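Local structure of periplasmic binding protein/LacI transcriptional regulator (Clostridium phytofermentans, 3BRS) at residues V254-A257 with L258-L261. The protein probably binds a sugar or a related small ligand outside the cell membrane and delivers it for uptake, as periplasmic-binding-protein-type sugar transport components do. Sequence-based numbering, arbitrary orientation.
Sequences VEKA and LKLL
In the flat carbonyl group of Ala257, Ala257 O accepts Leu261 N at 3.2 Å in a fairly straight bond (161° at the hydrogen). Leu260 CB and Leu261 CD2 each lie 3.6 Å from Ala257 O, in ordinary contact. The second flat group, the Glu255 carboxylate, has Lys256 NZ over one face: the salt bridge to Glu255 OE1 measures 3.1 Å and arrives 46° out of the carboxylate plane, while OE2 is hydrogen-bonded to Tyr36 OH of helix 20-36. Two partners thus restrict how this carboxylate can turn.

One turn earlier, Leu258 N reaches Val254 O at 3.2 Å, an i to i+4 bond, but a bent one (137° at the hydrogen). Lys256 O takes two weak bonds, from Lys259 N at 3.1 Å and from Leu260 N at 3.4 Å. Leu260 CG sits anti to its carbonyl carbon, an orientation that brings it within 3.7 Å of Lys256 O. On the polar side, Lys256 CD passes Lys259 CG at 4.3 Å, but the ammonium ends part: Lys259 NZ pairs with Glu264.

The buried Val254 and Ala257 mark the inner face of helix 246-262. Val254 packs on Met8 of strand 7-11 and on Ala29 and Ala32 of helix 20-36; Ala257 and Leu260 meet Ile94 of strand 92-96, so these two turns pack against strands 7-11 and 92-96 of the parallel sheet of one alpha/beta lobe.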
ATOM      1  N   VAL A 254     -14.082  -3.815  -8.826  1.00 30.79           N
ATOM      2  CA  VAL A 254     -15.409  -4.466  -9.011  1.00 31.85           C
ATOM      3  C   VAL A 254     -16.024  -4.174 -10.381  1.00 35.56           C
ATOM      4  O   VAL A 254     -16.191  -5.081 -11.228  1.00 37.61           O
ATOM      5  CB  VAL A 254     -16.427  -4.149  -7.863  1.00 28.46           C
ATOM      6  CG1 VAL A 254     -17.797  -4.844  -8.145  1.00 35.53           C
ATOM      7  CG2 VAL A 254     -15.873  -4.673  -6.543  1.00 35.51           C
ATOM      8  N   GLU A 255     -16.390  -2.916 -10.586  1.00 36.76           N
ATOM      9  CA  GLU A 255     -16.907  -2.465 -11.853  1.00 35.58           C
ATOM     10  C   GLU A 255     -16.240  -3.100 -13.096  1.00 35.21           C
ATOM     11  O   GLU A 255     -16.929  -3.571 -13.965  1.00 38.09           O
ATOM     12  CB  GLU A 255     -16.807  -0.945 -11.886  1.00 37.21           C
ATOM     13  CG  GLU A 255     -17.407  -0.320 -13.075  1.00 44.55           C
ATOM     14  CD  GLU A 255     -17.178   1.156 -13.035  1.00 52.10           C
ATOM     15  OE1 GLU A 255     -15.984   1.550 -13.129  1.00 55.57           O
ATOM     16  OE2 GLU A 255     -18.165   1.912 -12.880  1.00 44.48           O
ATOM     17  N   LYS A 256     -14.923  -3.144 -13.157  1.00 32.52           N
ATOM     18  CA  LYS A 256     -14.221  -3.566 -14.346  1.00 34.67           C
ATOM     19  C   LYS A 256     -14.061  -5.088 -14.366  1.00 35.20           C
ATOM     20  O   LYS A 256     -13.771  -5.665 -15.405  1.00 35.49           O
ATOM     21  CB  LYS A 256     -12.809  -2.962 -14.427  1.00 36.27           C
ATOM     22  CG  LYS A 256     -12.734  -1.423 -14.543  1.00 55.88           C
ATOM     23  CD  LYS A 256     -13.378  -0.918 -15.817  1.00 45.04           C
ATOM     24  CE  LYS A 256     -13.002   0.558 -16.093  1.00 57.76           C
ATOM     25  NZ  LYS A 256     -14.035   1.498 -15.594  1.00 49.91           N
ATOM     26  N   ALA A 257     -14.233  -5.730 -13.219  1.00 33.72           N
ATOM     27  CA  ALA A 257     -14.369  -7.213 -13.158  1.00 34.63           C
ATOM     28  C   ALA A 257     -15.604  -7.567 -13.967  1.00 32.01           C
ATOM     29  O   ALA A 257     -15.699  -8.670 -14.549  1.00 29.38           O
ATOM     30  CB  ALA A 257     -14.588  -7.677 -11.733  1.00 36.45           C
ATOM     31  N   LEU A 258     -16.527  -6.604 -14.009  1.00 31.75           N
ATOM     32  CA  LEU A 258     -17.746  -6.750 -14.752  1.00 33.76           C
ATOM     33  C   LEU A 258     -17.502  -6.818 -16.265  1.00 31.93           C
ATOM     34  O   LEU A 258     -18.108  -7.607 -16.970  1.00 30.16           O
ATOM     35  CB  LEU A 258     -18.704  -5.629 -14.403  1.00 36.32           C
ATOM     36  CG  LEU A 258     -19.665  -5.848 -13.223  1.00 49.91           C
ATOM     37  CD1 LEU A 258     -20.878  -4.886 -13.366  1.00 38.65           C
ATOM     38  CD2 LEU A 258     -20.107  -7.310 -13.192  1.00 38.39           C
ATOM     39  N   LYS A 259     -16.559  -6.022 -16.751  1.00 33.77           N
ATOM     40  CA  LYS A 259     -16.242  -6.025 -18.157  1.00 33.44           C
ATOM     41  C   LYS A 259     -15.724  -7.375 -18.540  1.00 35.52           C
ATOM     42  O   LYS A 259     -16.208  -7.954 -19.514  1.00 36.09           O
ATOM     43  CB  LYS A 259     -15.266  -4.924 -18.489  1.00 33.25           C
ATOM     44  CG  LYS A 259     -15.872  -3.598 -18.122  1.00 36.70           C
ATOM     45  CD  LYS A 259     -15.646  -2.590 -19.163  1.00 40.60           C
ATOM     46  CE  LYS A 259     -16.642  -1.470 -19.026  1.00 44.97           C
ATOM     47  NZ  LYS A 259     -17.109  -1.148 -20.399  1.00 43.38           N
ATOM     48  N   LEU A 260     -14.833  -7.935 -17.734  1.00 32.42           N
ATOM     49  CA  LEU A 260     -14.245  -9.230 -18.084  1.00 33.45           C
ATOM     50  C   LEU A 260     -15.290 -10.324 -18.216  1.00 36.67           C
ATOM     51  O   LEU A 260     -15.212 -11.148 -19.111  1.00 36.60           O
ATOM     52  CB  LEU A 260     -13.272  -9.706 -17.016  1.00 31.83           C
ATOM     53  CG  LEU A 260     -12.163  -8.780 -16.581  1.00 32.52           C
ATOM     54  CD1 LEU A 260     -11.483  -9.370 -15.332  1.00 34.62           C
ATOM     55  CD2 LEU A 260     -11.167  -8.618 -17.765  1.00 36.24           C
ATOM     56  N   LEU A 261     -16.216 -10.364 -17.265  1.00 37.25           N
ATOM     57  CA  LEU A 261     -17.270 -11.367 -17.265  1.00 38.65           C
ATOM     58  C   LEU A 261     -18.223 -11.157 -18.436  1.00 41.98           C
ATOM     59  O   LEU A 261     -18.780 -12.125 -18.922  1.00 43.67           O
ATOM     60  CB  LEU A 261     -18.060 -11.247 -15.972  1.00 36.31           C
ATOM     61  CG  LEU A 261     -18.015 -12.170 -14.764  1.00 54.88           C
ATOM     62  CD1 LEU A 261     -16.836 -13.144 -14.512  1.00 20.34           C
ATOM     63  CD2 LEU A 261     -18.148 -11.195 -13.708  1.00 22.25           C
TER